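Putative oxidoreductase (Klebsiella pneumoniae subsp. pneumoniae MGH 78578, PDB 3E82) probably acts as an NAD-dependent oxidoreductase of the Gfo/Idh/MocA family, binding its nucleotide cofactor in an N-terminal Rossmann-fold domain. Local coordinates at residues 6-11 / 31-36; 62-67 / 88-93; 106-111 / 322-327; 120-125 / 300-305. All coordinates share one frame; numbering follows the deposited sequence.

How the contacts relate
Running from the N terminus, the chain first closes contact 1, where strands 8-13 and 33-39 of the Rossmann sheet pair, joined by helix 17-28. Contact 2 follows in series, setting the C-terminal side of helix 59-64 against the turn from helix 80-89 into strand 93-96. The other two contacts close long loops that bring the C-terminal part of the chain back. Contact 3 pairs helix 104-116 with helix 320-339. Contact 4 lies within that span and sets the edge strand 121-123 against helix 300-310. Leu33 of contact 1 packs on Tyr303 of contact 4, and Ala323 of contact 3 packs on Val123 and His125 of contact 4.

Contact 1 (6-11 / 31-36); sequences NTINIA and PGLNLA
Asn34 reaches across to Asn9 and Thr7 on one face of the sheet, while Leu33 meets Ile8 and Ile10 on the other. The strands run parallel, with CA of Ile8 and CA of Leu33 4.9 Å apart. Ile8 and Ile10 each use both backbone N and O: Ile8 bonds to Gly32 O and Asn34 N, Ile10 to Asn34 O and Ala36 N, with Ile10 N to Asn34 O at 2.8 Å. Gly32 has a positive phi, which favours glycine.

In Asn34, CB rests against Thr7 OG1 at 3.6 Å and also faces Asn9 OD1. CG, anti to the backbone N (chi1 170°), stands beside the carbonyl carbon, and from it ND2 reaches Asn9 OD1 in a nearly straight bond (2.9 Å, 165°). OD1 lies close to the Asn34 amide plane, but ND2 stands above the carbonyl plane of Asn9, the two amides being 85° apart. Thr7 OG1 donates to the same OD1 (2.8 Å) from the opposite face of the Asn9 amide, so two donors grip one oxygen; Ser4 binds both Thr7 OG1 and Asn9 ND2. On the apolar face, Leu33 CD2 lies 3.7 Å from Ile8 CB.

The two strands belong to the first beta-alpha-beta crossover of the Rossmann fold: helix 17-28 packs on Ile10, Leu33 and Leu35, strand 70-73 flanks strand 8-13 on its other edge, and helix 300-310 covers Ile8 and Leu33.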
loop_
_atom_site.group_PDB
_atom_site.type_symbol
_atom_site.label_atom_id
_atom_site.label_comp_id
_atom_site.label_asym_id
_atom_site.label_seq_id
_atom_site.Cartn_x
_atom_site.Cartn_y
_atom_site.Cartn_z
ATOM N N ASN B 6 23.756 -5.756 -44.799
ATOM C CA ASN B 6 22.391 -6.210 -44.545
ATOM C C ASN B 6 21.973 -6.207 -43.077
ATOM O O ASN B 6 20.876 -6.657 -42.732
ATOM C CB ASN B 6 22.199 -7.613 -45.139
ATOM C CG ASN B 6 23.075 -8.652 -44.476
ATOM O OD1 ASN B 6 24.142 -8.337 -43.951
ATOM N ND2 ASN B 6 22.636 -9.906 -44.514
ATOM N N THR B 7 22.845 -5.699 -42.212
ATOM C CA THR B 7 22.542 -5.642 -40.788
ATOM C C THR B 7 22.342 -4.212 -40.309
ATOM O O THR B 7 22.695 -3.246 -40.997
ATOM C CB THR B 7 23.676 -6.257 -39.940
ATOM O OG1 THR B 7 24.926 -5.674 -40.326
ATOM C CG2 THR B 7 23.741 -7.758 -40.125
ATOM N N ILE B 8 21.756 -4.085 -39.123
ATOM C CA ILE B 8 21.542 -2.784 -38.516
ATOM C C ILE B 8 22.809 -2.582 -37.686
ATOM O O ILE B 8 22.990 -3.202 -36.631
ATOM C CB ILE B 8 20.271 -2.786 -37.622
ATOM C CG1 ILE B 8 19.033 -2.930 -38.510
ATOM C CG2 ILE B 8 20.179 -1.502 -36.824
ATOM C CD1 ILE B 8 17.728 -3.080 -37.743
ATOM N N ASN B 9 23.699 -1.734 -38.187
ATOM C CA ASN B 9 24.966 -1.491 -37.507
ATOM C C ASN B 9 24.853 -0.481 -36.371
ATOM O O ASN B 9 24.472 0.678 -36.557
ATOM C CB ASN B 9 26.015 -1.105 -38.549
ATOM C CG ASN B 9 26.136 -2.167 -39.641
ATOM O OD1 ASN B 9 26.198 -3.368 -39.345
ATOM N ND2 ASN B 9 26.157 -1.737 -40.902
ATOM N N ILE B 10 25.201 -0.959 -35.182
ATOM C CA ILE B 10 25.093 -0.187 -33.954
ATOM C C ILE B 10 26.396 0.307 -33.325
ATOM O O ILE B 10 27.426 -0.359 -33.366
ATOM C CB ILE B 10 24.373 -1.034 -32.876
ATOM C CG1 ILE B 10 22.993 -1.473 -33.378
ATOM C CG2 ILE B 10 24.270 -0.256 -31.578
ATOM C CD1 ILE B 10 22.373 -2.592 -32.542
ATOM N N ALA B 11 26.316 1.492 -32.736
ATOM C CA ALA B 11 27.426 2.065 -31.995
ATOM C C ALA B 11 26.870 2.165 -30.577
ATOM O O ALA B 11 25.863 2.840 -30.348
ATOM C CB ALA B 11 27.775 3.448 -32.512
ATOM N N PRO B 31 19.750 -11.568 -33.776
ATOM C CA PRO B 31 20.146 -11.597 -35.188
ATOM C C PRO B 31 19.631 -10.369 -35.940
ATOM O O PRO B 31 18.560 -9.836 -35.633
ATOM C CB PRO B 31 19.507 -12.890 -35.697
ATOM C CG PRO B 31 19.515 -13.760 -34.493
ATOM C CD PRO B 31 19.056 -12.813 -33.406
ATOM N N GLY B 32 20.394 -9.925 -36.930
ATOM C CA GLY B 32 19.980 -8.767 -37.702
ATOM C C GLY B 32 20.614 -7.506 -37.157
ATOM O O GLY B 32 20.715 -6.501 -37.862
ATOM N N LEU B 33 21.041 -7.564 -35.898
ATOM C CA LEU B 33 21.686 -6.427 -35.260
ATOM C C LEU B 33 23.182 -6.695 -35.193
ATOM O O LEU B 33 23.608 -7.805 -34.888
ATOM C CB LEU B 33 21.151 -6.225 -33.841
ATOM C CG LEU B 33 19.665 -5.910 -33.682
ATOM C CD1 LEU B 33 19.398 -5.582 -32.221
ATOM C CD2 LEU B 33 19.275 -4.725 -34.581
ATOM N N ASN B 34 23.984 -5.681 -35.474
ATOM C CA ASN B 34 25.427 -5.863 -35.433
ATOM C C ASN B 34 26.101 -4.769 -34.601
ATOM O O ASN B 34 26.095 -3.601 -34.970
ATOM C CB ASN B 34 25.972 -5.887 -36.875
ATOM C CG ASN B 34 27.488 -5.837 -36.940
ATOM O OD1 ASN B 34 28.187 -6.463 -36.143
ATOM N ND2 ASN B 34 28.003 -5.094 -37.911
ATOM N N LEU B 35 26.652 -5.158 -33.460
ATOM C CA LEU B 35 27.363 -4.218 -32.600
ATOM C C LEU B 35 28.757 -4.066 -33.221
ATOM O O LEU B 35 29.638 -4.899 -33.004
ATOM C CB LEU B 35 27.473 -4.776 -31.181
ATOM C CG LEU B 35 28.246 -3.913 -30.177
ATOM C CD1 LEU B 35 27.718 -2.483 -30.177
ATOM C CD2 LEU B 35 28.119 -4.534 -28.793
ATOM N N ALA B 36 28.940 -3.002 -33.999
ATOM C CA ALA B 36 30.199 -2.757 -34.698
ATOM C C ALA B 36 31.105 -1.735 -34.029
ATOM O O ALA B 36 32.325 -1.760 -34.226
ATOM C CB ALA B 36 29.905 -2.315 -36.122
#

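Contact 2 (62-67 / 88-93); sequences AVQHPD and LNAGKH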
loop_
_atom_site.group_PDB
_atom_site.type_symbol
_atom_site.label_atom_id
_atom_site.label_comp_id
_atom_site.label_asym_id
_atom_site.label_seq_id
_atom_site.Cartn_x
_atom_site.Cartn_y
_atom_site.Cartn_z
ATOM N N ALA B 62 31.772 8.583 -32.604
ATOM C CA ALA B 62 31.058 7.313 -32.728
ATOM C C ALA B 62 29.648 7.549 -33.255
ATOM O O ALA B 62 29.209 6.910 -34.212
ATOM C CB ALA B 62 30.996 6.617 -31.379
ATOM N N VAL B 63 28.943 8.479 -32.624
ATOM C CA VAL B 63 27.583 8.803 -33.020
ATOM C C VAL B 63 27.483 9.277 -34.473
ATOM O O VAL B 63 26.534 8.939 -35.173
ATOM C CB VAL B 63 26.995 9.885 -32.089
ATOM C CG1 VAL B 63 25.727 10.441 -32.677
ATOM C CG2 VAL B 63 26.716 9.290 -30.708
ATOM N N GLN B 64 28.469 10.044 -34.926
ATOM C CA GLN B 64 28.453 10.583 -36.288
ATOM C C GLN B 64 29.079 9.717 -37.380
ATOM O O GLN B 64 29.098 10.108 -38.546
ATOM C CB GLN B 64 29.114 11.967 -36.294
ATOM C CG GLN B 64 28.389 12.970 -35.418
ATOM C CD GLN B 64 29.123 14.289 -35.289
ATOM O OE1 GLN B 64 30.279 14.332 -34.869
ATOM N NE2 GLN B 64 28.449 15.375 -35.641
ATOM N N HIS B 65 29.580 8.543 -37.019
ATOM C CA HIS B 65 30.208 7.664 -38.006
ATOM C C HIS B 65 29.191 7.226 -39.071
ATOM O O HIS B 65 28.101 6.752 -38.743
ATOM C CB HIS B 65 30.799 6.442 -37.301
ATOM C CG HIS B 65 31.818 5.694 -38.107
ATOM N ND1 HIS B 65 31.514 5.048 -39.286
ATOM C CD2 HIS B 65 33.126 5.432 -37.863
ATOM C CE1 HIS B 65 32.587 4.414 -39.728
ATOM N NE2 HIS B 65 33.578 4.631 -38.882
ATOM N N PRO B 66 29.543 7.381 -40.362
ATOM C CA PRO B 66 28.676 7.011 -41.485
ATOM C C PRO B 66 28.218 5.557 -41.516
ATOM O O PRO B 66 27.137 5.263 -42.019
ATOM C CB PRO B 66 29.515 7.379 -42.714
ATOM C CG PRO B 66 30.926 7.241 -42.224
ATOM C CD PRO B 66 30.853 7.857 -40.849
ATOM N N ASP B 67 29.024 4.648 -40.984
ATOM C CA ASP B 67 28.655 3.233 -40.986
ATOM C C ASP B 67 27.688 2.854 -39.867
ATOM O O ASP B 67 27.285 1.695 -39.759
ATOM C CB ASP B 67 29.895 2.347 -40.883
ATOM C CG ASP B 67 30.747 2.387 -42.135
ATOM O OD1 ASP B 67 30.285 2.950 -43.153
ATOM O OD2 ASP B 67 31.873 1.841 -42.101
ATOM N N LEU B 88 20.502 12.174 -33.620
ATOM C CA LEU B 88 19.348 12.470 -34.467
ATOM C C LEU B 88 19.707 13.447 -35.583
ATOM O O LEU B 88 19.364 13.224 -36.746
ATOM C CB LEU B 88 18.198 13.037 -33.629
ATOM C CG LEU B 88 17.496 12.032 -32.707
ATOM C CD1 LEU B 88 16.405 12.752 -31.908
ATOM C CD2 LEU B 88 16.885 10.900 -33.537
ATOM N N ASN B 89 20.393 14.530 -35.231
ATOM C CA ASN B 89 20.805 15.518 -36.226
ATOM C C ASN B 89 21.761 14.889 -37.246
ATOM O O ASN B 89 21.894 15.378 -38.369
ATOM C CB ASN B 89 21.460 16.721 -35.528
ATOM C CG ASN B 89 20.437 17.746 -35.051
ATOM O OD1 ASN B 89 20.594 18.364 -33.994
ATOM N ND2 ASN B 89 19.387 17.941 -35.839
ATOM N N ALA B 90 22.406 13.792 -36.858
ATOM C CA ALA B 90 23.334 13.086 -37.737
ATOM C C ALA B 90 22.608 12.025 -38.561
ATOM O O ALA B 90 23.238 11.213 -39.241
ATOM C CB ALA B 90 24.439 12.429 -36.914
ATOM N N GLY B 91 21.279 12.034 -38.494
ATOM C CA GLY B 91 20.500 11.064 -39.239
ATOM C C GLY B 91 20.551 9.639 -38.708
ATOM O O GLY B 91 20.323 8.696 -39.465
ATOM N N LYS B 92 20.846 9.464 -37.422
ATOM C CA LYS B 92 20.901 8.119 -36.845
ATOM C C LYS B 92 19.661 7.795 -36.014
ATOM O O LYS B 92 18.994 8.690 -35.500
ATOM C CB LYS B 92 22.138 7.958 -35.946
ATOM C CG LYS B 92 23.451 7.664 -36.678
ATOM C CD LYS B 92 23.822 8.755 -37.662
ATOM C CE LYS B 92 25.247 8.585 -38.197
ATOM N NZ LYS B 92 25.386 7.472 -39.168
ATOM N N HIS B 93 19.351 6.508 -35.906
ATOM C CA HIS B 93 18.232 6.062 -35.089
ATOM C C HIS B 93 18.824 6.061 -33.686
ATOM O O HIS B 93 20.037 5.864 -33.524
ATOM C CB HIS B 93 17.804 4.652 -35.480
ATOM C CG HIS B 93 17.202 4.568 -36.845
ATOM N ND1 HIS B 93 16.036 5.222 -37.185
ATOM C CD2 HIS B 93 17.622 3.937 -37.966
ATOM C CE1 HIS B 93 15.764 4.997 -38.459
ATOM N NE2 HIS B 93 16.712 4.221 -38.956
HETATM O O HOH W 1 27.223 9.744 -40.471
#
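Gln64 and Ala90 bring the two backbones closest, with CA atoms 5.9 Å apart, where the end of helix 80-89 turns past the segment 62-67. Their own side-chain contact is slight: Ala90 CB points at the other segment and meets the aliphatic CG of Gln64 at 4.3 Å. Lys92 does most of the work. Its CG is anti to the carbonyl carbon (chi1 -81°), and a bend at chi2 (60°) places CD, like CG, near Val63 O. CE comes closer still to that carbonyl oxygen, at 3.3 Å. The ammonium then bonds to His65 O (NZ to O 2.8 Å), approaching from above the carbonyl plane.

The turn that delivers this lysine is a Schellman motif. Gly91, at positive phi, is its C-prime residue, with Gly91 N bonded to Leu88 O and Lys92 N to Ala87 O. Beyond it the chain enters strand 93-96 of the Rossmann sheet, so a helix-to-strand link of this alpha/beta domain is tied to the loop that leads from helix 59-64 into strand 70-73.

The same loop supplies a second acceptor for the Lys92 ammonium, Val68 O. A water accepts weakly from Lys92 NZ and donates to Gln64 O at 2.7 Å. The carbonyl oxygens of His65 and Val68 would offset the probable positive charge of this largely buried lysine. Within the loop, His65 ND1 accepts from Asp67 N (3.0 Å), which lies in the plane of the imidazole; the ring also meets that of Phe37.

Contact 3 (106-111 / 322-327); sequences EARELI and EALAVM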
loop_
_atom_site.group_PDB
_atom_site.type_symbol
_atom_site.label_atom_id
_atom_site.label_comp_id
_atom_site.label_asym_id
_atom_site.label_seq_id
_atom_site.Cartn_x
_atom_site.Cartn_y
_atom_site.Cartn_z
ATOM N N GLU B 106 13.154 19.029 -22.673
ATOM C CA GLU B 106 14.152 18.450 -23.566
ATOM C C GLU B 106 13.622 17.145 -24.155
ATOM O O GLU B 106 13.889 16.831 -25.315
ATOM C CB GLU B 106 15.477 18.204 -22.841
ATOM C CG GLU B 106 16.061 19.465 -22.210
ATOM C CD GLU B 106 17.566 19.592 -22.406
ATOM O OE1 GLU B 106 18.270 18.556 -22.391
ATOM O OE2 GLU B 106 18.045 20.740 -22.562
ATOM N N ALA B 107 12.865 16.387 -23.365
ATOM C CA ALA B 107 12.295 15.144 -23.878
ATOM C C ALA B 107 11.390 15.520 -25.059
ATOM O O ALA B 107 11.465 14.926 -26.130
ATOM C CB ALA B 107 11.483 14.441 -22.792
ATOM N N ARG B 108 10.546 16.525 -24.864
ATOM C CA ARG B 108 9.641 16.946 -25.930
ATOM C C ARG B 108 10.410 17.432 -27.149
ATOM O O ARG B 108 9.995 17.196 -28.287
ATOM C CB ARG B 108 8.696 18.047 -25.438
ATOM C CG ARG B 108 7.654 17.540 -24.458
ATOM C CD ARG B 108 6.571 18.571 -24.160
ATOM N NE ARG B 108 5.457 17.962 -23.435
ATOM C CZ ARG B 108 5.271 18.042 -22.122
ATOM N NH1 ARG B 108 6.120 18.723 -21.364
ATOM N NH2 ARG B 108 4.243 17.415 -21.559
ATOM N N GLU B 109 11.532 18.105 -26.910
ATOM C CA GLU B 109 12.338 18.608 -28.013
ATOM C C GLU B 109 12.902 17.437 -28.815
ATOM O O GLU B 109 12.880 17.465 -30.042
ATOM C CB GLU B 109 13.461 19.514 -27.489
ATOM C CG GLU B 109 12.934 20.719 -26.706
ATOM C CD GLU B 109 14.025 21.696 -26.278
ATOM O OE1 GLU B 109 15.150 21.243 -25.951
ATOM O OE2 GLU B 109 13.745 22.915 -26.251
ATOM N N LEU B 110 13.381 16.402 -28.125
ATOM C CA LEU B 110 13.921 15.228 -28.809
ATOM C C LEU B 110 12.844 14.517 -29.630
ATOM O O LEU B 110 13.093 14.099 -30.760
ATOM C CB LEU B 110 14.547 14.250 -27.807
ATOM C CG LEU B 110 15.816 14.757 -27.118
ATOM C CD1 LEU B 110 16.414 13.655 -26.266
ATOM C CD2 LEU B 110 16.834 15.212 -28.177
ATOM N N ILE B 111 11.649 14.384 -29.061
ATOM C CA ILE B 111 10.548 13.742 -29.766
ATOM C C ILE B 111 10.279 14.488 -31.080
ATOM O O ILE B 111 10.184 13.870 -32.146
ATOM C CB ILE B 111 9.271 13.716 -28.885
ATOM C CG1 ILE B 111 9.500 12.788 -27.680
ATOM C CG2 ILE B 111 8.067 13.225 -29.700
ATOM C CD1 ILE B 111 8.347 12.751 -26.684
ATOM N N GLU B 322 5.753 7.584 -24.747
ATOM C CA GLU B 322 5.444 6.695 -23.640
ATOM C C GLU B 322 6.466 6.897 -22.539
ATOM O O GLU B 322 6.160 6.717 -21.365
ATOM C CB GLU B 322 5.429 5.233 -24.094
ATOM C CG GLU B 322 4.407 4.972 -25.185
ATOM C CD GLU B 322 4.159 3.498 -25.435
ATOM O OE1 GLU B 322 5.024 2.663 -25.092
ATOM O OE2 GLU B 322 3.088 3.181 -25.991
ATOM N N ALA B 323 7.684 7.270 -22.919
ATOM C CA ALA B 323 8.726 7.529 -21.935
ATOM C C ALA B 323 8.402 8.875 -21.292
ATOM O O ALA B 323 8.654 9.084 -20.105
ATOM C CB ALA B 323 10.101 7.572 -22.602
ATOM N N LEU B 324 7.841 9.785 -22.085
ATOM C CA LEU B 324 7.456 11.106 -21.590
ATOM C C LEU B 324 6.342 10.950 -20.535
ATOM O O LEU B 324 6.306 11.676 -19.536
ATOM C CB LEU B 324 6.952 11.974 -22.753
ATOM C CG LEU B 324 6.560 13.428 -22.442
ATOM C CD1 LEU B 324 7.812 14.255 -22.189
ATOM C CD2 LEU B 324 5.774 14.024 -23.617
ATOM N N ALA B 325 5.434 10.006 -20.773
ATOM C CA ALA B 325 4.329 9.741 -19.858
ATOM C C ALA B 325 4.870 9.262 -18.506
ATOM O O ALA B 325 4.398 9.684 -17.466
ATOM C CB ALA B 325 3.400 8.686 -20.457
ATOM N N VAL B 326 5.863 8.375 -18.536
ATOM C CA VAL B 326 6.476 7.867 -17.305
ATOM C C VAL B 326 7.085 9.042 -16.545
ATOM O O VAL B 326 6.922 9.167 -15.331
ATOM C CB VAL B 326 7.586 6.842 -17.618
ATOM C CG1 VAL B 326 8.419 6.557 -16.358
ATOM C CG2 VAL B 326 6.966 5.563 -18.155
HETATM N N MSE B 327 7.782 9.914 -17.273
HETATM C CA MSE B 327 8.411 11.072 -16.651
HETATM C C MSE B 327 7.351 11.954 -15.999
HETATM O O MSE B 327 7.558 12.477 -14.910
HETATM C CB MSE B 327 9.201 11.883 -17.691
HETATM C CG MSE B 327 10.477 11.207 -18.176
HETATM SE SE MSE B 327 11.487 12.366 -19.390
HETATM C CE MSE B 327 11.678 13.898 -18.209
#
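Ala107 and Leu324 mark the closest backbone approach, CA to CA 6.7 Å, of two helical segments that run almost exactly antiparallel (173°) with axes 10.4 Å apart. The pair joins the two halves of a Gfo/Idh/MocA protein. Helix 104-116 is the crossover helix between strands 93-96 and 121-123 of the Rossmann sheet, and helix 320-339 belongs to the part of the sequence assigned to the C-terminal alpha/beta family.

Leu324 carries this small apolar interface. Its CG stands anti to the backbone N (chi1 -177°), and from there both methyls reach the other helix. CD1 touches Ala107 CB at 3.7 Å. CD2 lies 4.2 Å from Ile111 CD1, one helical turn further along from Ala107, and 4.0 Å from Arg108 NE. Arg108 CG is shared between the two methyls. The side chains of Arg108 and Leu324 cross at about a right angle.

The polar end of Arg108 is held by other residues: NE forms a salt bridge with Glu351 of helix 349-356, and NH2 bonds to Asp346 O. Glu351 also touches Leu324, so the third helix closes on both partners. Ala325 packs on Leu355 of this helix, and Val326 on Leu189 of helix 176-192. Met327, modelled as selenomethionine, sits one turn along from Leu324, and its SE atom rests 4.0 Å from Ala107 CB.

Contact 4 (120-125 / 300-305); sequences LLSVFH and RQYYML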
loop_
_atom_site.group_PDB
_atom_site.type_symbol
_atom_site.label_atom_id
_atom_site.label_comp_id
_atom_site.label_asym_id
_atom_site.label_seq_id
_atom_site.Cartn_x
_atom_site.Cartn_y
_atom_site.Cartn_z
ATOM N N LEU B 120 13.851 6.871 -35.948
ATOM C CA LEU B 120 13.261 6.247 -34.769
ATOM C C LEU B 120 14.022 6.652 -33.514
ATOM O O LEU B 120 15.257 6.635 -33.484
ATOM C CB LEU B 120 13.281 4.713 -34.873
ATOM C CG LEU B 120 12.702 3.942 -33.661
ATOM C CD1 LEU B 120 12.102 2.625 -34.128
ATOM C CD2 LEU B 120 13.791 3.700 -32.596
ATOM N N LEU B 121 13.273 7.021 -32.485
ATOM C CA LEU B 121 13.849 7.389 -31.190
ATOM C C LEU B 121 13.100 6.553 -30.168
ATOM O O LEU B 121 11.873 6.481 -30.211
ATOM C CB LEU B 121 13.621 8.870 -30.880
ATOM C CG LEU B 121 13.887 9.320 -29.432
ATOM C CD1 LEU B 121 15.333 9.089 -29.049
ATOM C CD2 LEU B 121 13.535 10.788 -29.295
ATOM N N SER B 122 13.826 5.916 -29.259
ATOM C CA SER B 122 13.179 5.101 -28.234
ATOM C C SER B 122 13.946 5.195 -26.919
ATOM O O SER B 122 15.057 5.723 -26.883
ATOM C CB SER B 122 13.100 3.645 -28.703
ATOM O OG SER B 122 12.304 2.878 -27.820
ATOM N N VAL B 123 13.342 4.703 -25.841
ATOM C CA VAL B 123 13.970 4.726 -24.528
ATOM C C VAL B 123 13.959 3.286 -24.015
ATOM O O VAL B 123 12.992 2.557 -24.234
ATOM C CB VAL B 123 13.199 5.649 -23.552
ATOM C CG1 VAL B 123 13.871 5.639 -22.183
ATOM C CG2 VAL B 123 13.148 7.068 -24.115
ATOM N N PHE B 124 15.027 2.894 -23.324
ATOM C CA PHE B 124 15.178 1.528 -22.836
ATOM C C PHE B 124 14.269 1.110 -21.677
ATOM O O PHE B 124 14.743 0.844 -20.574
ATOM C CB PHE B 124 16.656 1.280 -22.471
ATOM C CG PHE B 124 17.036 -0.184 -22.338
ATOM C CD1 PHE B 124 16.802 -1.089 -23.379
ATOM C CD2 PHE B 124 17.677 -0.644 -21.191
ATOM C CE1 PHE B 124 17.206 -2.436 -23.272
ATOM C CE2 PHE B 124 18.084 -1.985 -21.074
ATOM C CZ PHE B 124 17.850 -2.880 -22.111
ATOM N N HIS B 125 12.964 1.074 -21.925
ATOM C CA HIS B 125 12.012 0.608 -20.915
ATOM C C HIS B 125 11.988 -0.881 -21.223
ATOM O O HIS B 125 11.167 -1.376 -21.995
ATOM C CB HIS B 125 10.647 1.250 -21.126
ATOM C CG HIS B 125 10.560 2.646 -20.591
ATOM N ND1 HIS B 125 10.740 2.938 -19.255
ATOM C CD2 HIS B 125 10.291 3.825 -21.199
ATOM C CE1 HIS B 125 10.582 4.236 -19.063
ATOM N NE2 HIS B 125 10.307 4.797 -20.227
ATOM N N ARG B 300 15.152 -9.366 -24.468
ATOM C CA ARG B 300 15.752 -9.298 -25.797
ATOM C C ARG B 300 14.648 -8.832 -26.746
ATOM O O ARG B 300 14.920 -8.357 -27.851
ATOM C CB ARG B 300 16.274 -10.677 -26.247
ATOM C CG ARG B 300 17.448 -11.211 -25.444
ATOM C CD ARG B 300 17.774 -12.674 -25.780
ATOM N NE ARG B 300 17.966 -12.885 -27.215
ATOM C CZ ARG B 300 17.056 -13.410 -28.031
ATOM N NH1 ARG B 300 15.874 -13.791 -27.554
ATOM N NH2 ARG B 300 17.327 -13.550 -29.327
ATOM N N GLN B 301 13.394 -8.980 -26.311
ATOM C CA GLN B 301 12.256 -8.569 -27.119
ATOM C C GLN B 301 12.354 -7.086 -27.462
ATOM O O GLN B 301 11.964 -6.671 -28.553
ATOM C CB GLN B 301 10.932 -8.839 -26.393
ATOM C CG GLN B 301 10.463 -10.295 -26.424
ATOM C CD GLN B 301 10.121 -10.776 -27.831
ATOM O OE1 GLN B 301 9.378 -10.122 -28.560
ATOM N NE2 GLN B 301 10.657 -11.932 -28.210
ATOM N N TYR B 302 12.872 -6.284 -26.535
ATOM C CA TYR B 302 13.010 -4.855 -26.805
ATOM C C TYR B 302 13.816 -4.642 -28.095
ATOM O O TYR B 302 13.409 -3.888 -28.970
ATOM C CB TYR B 302 13.729 -4.141 -25.658
ATOM C CG TYR B 302 13.936 -2.667 -25.931
ATOM C CD1 TYR B 302 12.922 -1.743 -25.675
ATOM C CD2 TYR B 302 15.134 -2.195 -26.494
ATOM C CE1 TYR B 302 13.082 -0.388 -25.970
ATOM C CE2 TYR B 302 15.303 -0.833 -26.795
ATOM C CZ TYR B 302 14.270 0.059 -26.532
ATOM O OH TYR B 302 14.401 1.390 -26.845
ATOM N N TYR B 303 14.962 -5.304 -28.200
ATOM C CA TYR B 303 15.815 -5.159 -29.374
ATOM C C TYR B 303 15.277 -5.878 -30.610
ATOM O O TYR B 303 15.474 -5.417 -31.732
ATOM C CB TYR B 303 17.242 -5.622 -29.053
ATOM C CG TYR B 303 18.063 -4.543 -28.369
ATOM C CD1 TYR B 303 18.363 -3.353 -29.030
ATOM C CD2 TYR B 303 18.502 -4.692 -27.056
ATOM C CE1 TYR B 303 19.080 -2.332 -28.399
ATOM C CE2 TYR B 303 19.221 -3.676 -26.409
ATOM C CZ TYR B 303 19.505 -2.496 -27.088
ATOM O OH TYR B 303 20.199 -1.474 -26.466
HETATM N N MSE B 304 14.591 -6.998 -30.411
HETATM C CA MSE B 304 14.020 -7.719 -31.543
HETATM C C MSE B 304 12.925 -6.856 -32.164
HETATM O O MSE B 304 12.793 -6.778 -33.387
HETATM C CB MSE B 304 13.444 -9.055 -31.083
HETATM C CG MSE B 304 14.456 -9.924 -30.376
HETATM SE SE MSE B 304 13.739 -11.637 -29.852
HETATM C CE MSE B 304 13.600 -11.429 -27.951
ATOM N N LEU B 305 12.154 -6.186 -31.310
ATOM C CA LEU B 305 11.077 -5.324 -31.786
ATOM C C LEU B 305 11.615 -4.019 -32.384
ATOM O O LEU B 305 11.089 -3.521 -33.381
ATOM C CB LEU B 305 10.089 -5.048 -30.649
ATOM C CG LEU B 305 9.321 -6.286 -30.151
ATOM C CD1 LEU B 305 8.487 -5.926 -28.929
ATOM C CD2 LEU B 305 8.416 -6.821 -31.268
#
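Tyr302 meets both Ser122 and Phe124, by a hydrogen bond at its tip and a ring contact over one face. In the polar group, Tyr302 OH donates to Ser122 OG at 2.7 Å. That OG is also bonded to Val318 O, which ties the hydroxyl pair to the chain just ahead of helix 320-339. Val123 O lies 3.2 Å from the same Tyr302 OH.

The pairing brings helix 300-310 against the edge strand 121-123 of the parallel Rossmann sheet. Phe124 is the centre of an inverse gamma turn, with His125 N bonded to Val123 O (2.7 Å).

The aromatic group is a cluster of Phe124, Tyr302 and Tyr303. Phe124 turns its edge to one face of Tyr302 in a T-shaped pair, planes at 90° and centroids 5.2 Å apart; Phe124 CD1 stands 3.7 Å from Tyr302 CD2, nearer the rim than the middle of the ring. Phe124 and Tyr303 form an oblique pair, planes inclined by 37°, in which Phe124 CE1 lies 3.9 Å from Tyr303 CE2. His23 bonds to Tyr303 OH and sets its ring against Phe124, and Leu26 of helix 17-28 touches both Phe124 and Tyr303.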